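Local structure of adhesion and penetration protein autotransporter (Haemophilus influenzae, 3SYJ) at residues Asn88-His92 and Arg491-Thr495; Ile818-Ala823 and Arg849-Leu853. The protein promotes bacterial adherence to and invasion of host cells and bacterial self-association, and is probably also a serine protease of the S6 family. Residues are numbered along the deposited sequence.

In the fold
Contacts 1 and 2 illustrate how a right-handed beta-helix, the shaft of this passenger domain, accepts a docked domain and holds the strand ends that border a long loop. Contact 1 is the buried one: a loop of the N-terminal protease-like domain meets the parallel sheet of the solenoid wall across 399 residues of chain, through a salt bridge, hydrogen bonds and bridging waters. Contact 2 is partly exposed, lies far along the shaft and spans only 26 residues; there the two ends of a loop between strands on different faces of the solenoid meet, with leucine and isoleucine packing inward and asparagines tying the loop ends. The centres of contacts 1 and 2 are about 62 Å apart, and the two hold no elements in common.

Contact 1: Asn88-His92 and Arg491-Thr495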
# COMPACT_ATOMS: atom_id res chain seq x y z
N ASN A 88 -35.64 -41.50 2.73
CA ASN A 88 -34.21 -41.35 2.93
C ASN A 88 -33.78 -42.23 4.09
O ASN A 88 -34.13 -41.95 5.23
CB ASN A 88 -33.87 -39.87 3.21
CG ASN A 88 -32.39 -39.63 3.48
OD1 ASN A 88 -31.57 -40.56 3.47
ND2 ASN A 88 -32.04 -38.38 3.74
N PRO A 89 -33.03 -43.31 3.81
CA PRO A 89 -32.62 -44.27 4.85
C PRO A 89 -31.77 -43.67 5.98
O PRO A 89 -31.73 -44.24 7.07
CB PRO A 89 -31.82 -45.32 4.06
CG PRO A 89 -31.37 -44.58 2.82
CD PRO A 89 -32.55 -43.73 2.48
N ASP A 90 -31.13 -42.52 5.74
CA ASP A 90 -30.38 -41.83 6.80
C ASP A 90 -31.25 -41.43 7.99
O ASP A 90 -30.73 -41.13 9.06
CB ASP A 90 -29.68 -40.58 6.24
CG ASP A 90 -28.55 -40.92 5.30
OD1 ASP A 90 -28.39 -42.12 5.01
OD2 ASP A 90 -27.84 -40.00 4.84
N GLN A 91 -32.56 -41.41 7.80
CA GLN A 91 -33.46 -40.92 8.84
C GLN A 91 -33.68 -41.94 9.94
O GLN A 91 -33.95 -41.58 11.08
CB GLN A 91 -34.81 -40.48 8.27
CG GLN A 91 -35.81 -40.09 9.35
CD GLN A 91 -37.05 -39.41 8.79
OE1 GLN A 91 -37.55 -39.77 7.72
NE2 GLN A 91 -37.56 -38.41 9.53
N HIS A 92 -33.58 -43.22 9.59
CA HIS A 92 -33.79 -44.28 10.56
C HIS A 92 -35.06 -44.05 11.37
O HIS A 92 -35.04 -44.03 12.61
CB HIS A 92 -32.60 -44.38 11.51
CG HIS A 92 -31.34 -44.82 10.83
ND1 HIS A 92 -30.92 -46.14 10.82
CD2 HIS A 92 -30.43 -44.13 10.11
CE1 HIS A 92 -29.79 -46.23 10.14
NE2 HIS A 92 -29.47 -45.03 9.70
N ARG A 491 -19.30 -42.28 4.10
CA ARG A 491 -20.29 -41.22 3.97
C ARG A 491 -20.91 -40.92 5.34
O ARG A 491 -21.00 -41.81 6.19
CB ARG A 491 -21.38 -41.59 2.96
CG ARG A 491 -22.09 -42.90 3.23
CD ARG A 491 -23.18 -43.19 2.18
NE ARG A 491 -24.45 -42.62 2.61
CZ ARG A 491 -25.38 -43.29 3.27
NH1 ARG A 491 -25.22 -44.58 3.55
NH2 ARG A 491 -26.49 -42.68 3.64
N ILE A 492 -21.31 -39.68 5.56
CA ILE A 492 -21.99 -39.33 6.79
C ILE A 492 -23.50 -39.46 6.56
O ILE A 492 -24.04 -38.87 5.64
CB ILE A 492 -21.65 -37.90 7.25
CG1 ILE A 492 -20.13 -37.70 7.34
CG2 ILE A 492 -22.28 -37.60 8.61
CD1 ILE A 492 -19.73 -36.25 7.53
N GLN A 493 -24.16 -40.26 7.39
CA GLN A 493 -25.61 -40.34 7.34
C GLN A 493 -26.19 -39.09 7.97
O GLN A 493 -25.96 -38.81 9.15
CB GLN A 493 -26.12 -41.57 8.08
CG GLN A 493 -25.64 -42.87 7.50
CD GLN A 493 -26.41 -44.03 8.05
OE1 GLN A 493 -27.61 -44.16 7.80
NE2 GLN A 493 -25.73 -44.90 8.80
N ASN A 494 -26.94 -38.34 7.18
CA ASN A 494 -27.54 -37.12 7.68
C ASN A 494 -28.81 -36.85 6.90
O ASN A 494 -28.92 -37.24 5.74
CB ASN A 494 -26.57 -35.94 7.54
CG ASN A 494 -26.28 -35.59 6.09
OD1 ASN A 494 -25.59 -36.35 5.39
ND2 ASN A 494 -26.78 -34.45 5.64
N THR A 495 -29.77 -36.21 7.56
CA THR A 495 -31.09 -35.94 7.00
C THR A 495 -31.29 -34.48 6.59
O THR A 495 -31.93 -34.20 5.58
CB THR A 495 -32.22 -36.33 8.00
OG1 THR A 495 -32.37 -37.76 8.02
CG2 THR A 495 -33.54 -35.71 7.58
O HOH W 1 -34.09 -36.29 3.79
O HOH W 2 -25.55 -39.86 3.41
O HOH W 3 -28.42 -44.77 5.06
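Here a globular domain is fixed to a beta-helix by polar side chains, at the junction between the S6 protease-like part and the beta-helix of the passenger domain, where weakly bonded strand 493-494 is outermost in its parallel sheet. Residues Pro-89 to Gln-91 form a short 3-10 turn, opened by an Asx turn in which Asn-88 OD1, in a t rotamer, accepts a hydrogen bond from Asp-90 N (3.0 Å). That turn presents Asp-90 to the solenoid. Its m rotamer sends the carboxylate across: OD1 makes a very short salt bridge with Arg-491 NH2 (2.4 Å), and OD2 accepts a hydrogen bond from Asn-494 N (3.0 Å). The p chi1 and t chi2 of Arg-491 carry its chain toward the loop, and chi3 and chi4 near -90° turn the guanidinium so that its edge meets Asp-90 OD1; its NH1 also pairs with Asp-532. One water joins Asp-90 OD2, Arg-491 NH2 and Ile-492 O. Thr-495 OG1 lies 3.4 Å from Gln-91 CA and has no polar partner. Beyond the turn His-92, its ring stacked with Tyr-472, reaches over in an m rotamer to Gln-493, also m at chi1: His-92 NE2 donates to Gln-493 OE1 at 2.8 Å.

Contact 2: Ile818-Ala823 and Arg849-Leu853; sequences ITLNSA and RFNTL
The two ends of a loop that leaves a beta-helix can be tied together by asparagine. The segments run in opposite senses, Ile-818 beside Leu-853 and Asn-821 beside Arg-849 and Asn-851; 850-853 is extended (phi/psi -116/145, -112/158, -129/130, -101/120). Ile-818 and Thr-819 end an extended strand. Ile-818 (m, t) points toward the second segment, CD1 4.1 Å from Leu-853 CD2; Thr-819 is out of reach. At Leu-820 the backbone turns (-70/-20); its side chain (m, t) also points across, CD2 3.7 Å from CB of Leu-853 (t, p), and its O accepts a hydrogen bond from ND2 of Asn-851 (chi1 m) at 3.1 Å. Asn-821, extended (-144/136), has its CA 6.1 Å from that of Asn-851, the nearest pair. With chi1 near -161°, its ND2 donates to Arg-849 O (2.8 Å), and OD1 accepts from Ala-823 N (2.9 Å) in an Asx turn and weakly from Arg-849 NH1 (3.1 Å). Ser-822 (-64/-13) and Ala-823 (-84/-5) follow; a water accepts hydrogen bonds from Ser-822 N (2.7 Å) and weakly from Asn-851 ND2 (3.1 Å). Arg-849, whose CA-to-CB bond points away, folds round (t, p, t), bringing NH1 3.3 Å from Ala-823 CB. Aliphatic packing between strands of different faces, each hydrogen-bonded in parallel to adjacent coils, marks a parallel beta-helix, here the pertactin-like part.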
# COMPACT_ATOMS: atom_id res chain seq x y z
N ILE A 818 -5.72 1.75 -26.30
CA ILE A 818 -5.13 2.19 -25.05
C ILE A 818 -5.23 3.71 -24.92
O ILE A 818 -4.66 4.44 -25.73
CB ILE A 818 -3.65 1.81 -24.95
CG1 ILE A 818 -3.48 0.29 -24.96
CG2 ILE A 818 -3.04 2.40 -23.68
CD1 ILE A 818 -2.04 -0.18 -24.88
N THR A 819 -5.96 4.17 -23.92
CA THR A 819 -6.02 5.59 -23.61
C THR A 819 -4.96 5.93 -22.57
O THR A 819 -5.03 5.47 -21.43
CB THR A 819 -7.40 5.98 -23.09
OG1 THR A 819 -8.40 5.49 -23.99
CG2 THR A 819 -7.52 7.49 -22.98
N LEU A 820 -3.98 6.73 -22.97
CA LEU A 820 -2.80 6.98 -22.14
C LEU A 820 -3.09 7.80 -20.90
O LEU A 820 -2.33 7.79 -19.94
CB LEU A 820 -1.70 7.67 -22.97
CG LEU A 820 -1.05 6.89 -24.11
CD1 LEU A 820 0.05 7.72 -24.76
CD2 LEU A 820 -0.48 5.58 -23.61
N ASN A 821 -4.21 8.52 -20.92
CA ASN A 821 -4.54 9.45 -19.84
C ASN A 821 -6.03 9.50 -19.55
O ASN A 821 -6.86 9.56 -20.47
CB ASN A 821 -4.02 10.85 -20.17
CG ASN A 821 -3.91 11.74 -18.94
OD1 ASN A 821 -4.92 12.07 -18.30
ND2 ASN A 821 -2.69 12.15 -18.62
N SER A 822 -6.37 9.47 -18.26
CA SER A 822 -7.76 9.48 -17.82
C SER A 822 -8.50 10.76 -18.18
O SER A 822 -9.72 10.83 -18.09
CB SER A 822 -7.82 9.25 -16.30
OG SER A 822 -7.24 10.35 -15.60
N ALA A 823 -7.76 11.78 -18.60
CA ALA A 823 -8.35 13.07 -18.92
C ALA A 823 -8.89 13.11 -20.34
O ALA A 823 -9.52 14.09 -20.75
CB ALA A 823 -7.35 14.19 -18.70
N ARG A 849 0.27 15.30 -14.64
CA ARG A 849 -0.79 15.66 -15.58
C ARG A 849 -0.72 14.86 -16.88
O ARG A 849 -1.75 14.51 -17.46
CB ARG A 849 -0.77 17.16 -15.88
CG ARG A 849 -1.54 17.57 -17.12
CD ARG A 849 -3.03 17.30 -16.98
NE ARG A 849 -3.71 17.37 -18.28
CZ ARG A 849 -4.26 16.33 -18.89
NH1 ARG A 849 -4.25 15.13 -18.32
NH2 ARG A 849 -4.85 16.48 -20.08
N PHE A 850 0.48 14.57 -17.36
CA PHE A 850 0.64 13.77 -18.57
C PHE A 850 1.34 12.45 -18.27
O PHE A 850 2.23 12.38 -17.41
CB PHE A 850 1.40 14.54 -19.66
CG PHE A 850 0.63 15.70 -20.21
CD1 PHE A 850 -0.48 15.49 -21.03
CD2 PHE A 850 1.00 17.00 -19.92
CE1 PHE A 850 -1.19 16.56 -21.55
CE2 PHE A 850 0.29 18.08 -20.44
CZ PHE A 850 -0.80 17.85 -21.25
N ASN A 851 0.94 11.40 -18.99
CA ASN A 851 1.45 10.06 -18.73
C ASN A 851 2.32 9.53 -19.86
O ASN A 851 2.22 9.97 -21.01
CB ASN A 851 0.30 9.09 -18.47
CG ASN A 851 -0.47 9.43 -17.22
OD1 ASN A 851 0.07 9.99 -16.27
ND2 ASN A 851 -1.76 9.09 -17.21
N THR A 852 3.15 8.55 -19.52
CA THR A 852 3.99 7.87 -20.50
C THR A 852 3.83 6.37 -20.35
O THR A 852 3.93 5.82 -19.25
CB THR A 852 5.48 8.24 -20.33
OG1 THR A 852 5.66 9.64 -20.54
CG2 THR A 852 6.35 7.46 -21.31
N LEU A 853 3.57 5.69 -21.47
CA LEU A 853 3.60 4.25 -21.49
C LEU A 853 4.92 3.80 -22.11
O LEU A 853 5.22 4.14 -23.25
CB LEU A 853 2.42 3.69 -22.27
CG LEU A 853 2.44 2.19 -22.61
CD1 LEU A 853 2.59 1.33 -21.35
CD2 LEU A 853 1.18 1.81 -23.38
O HOH W 4 -4.70 9.01 -16.15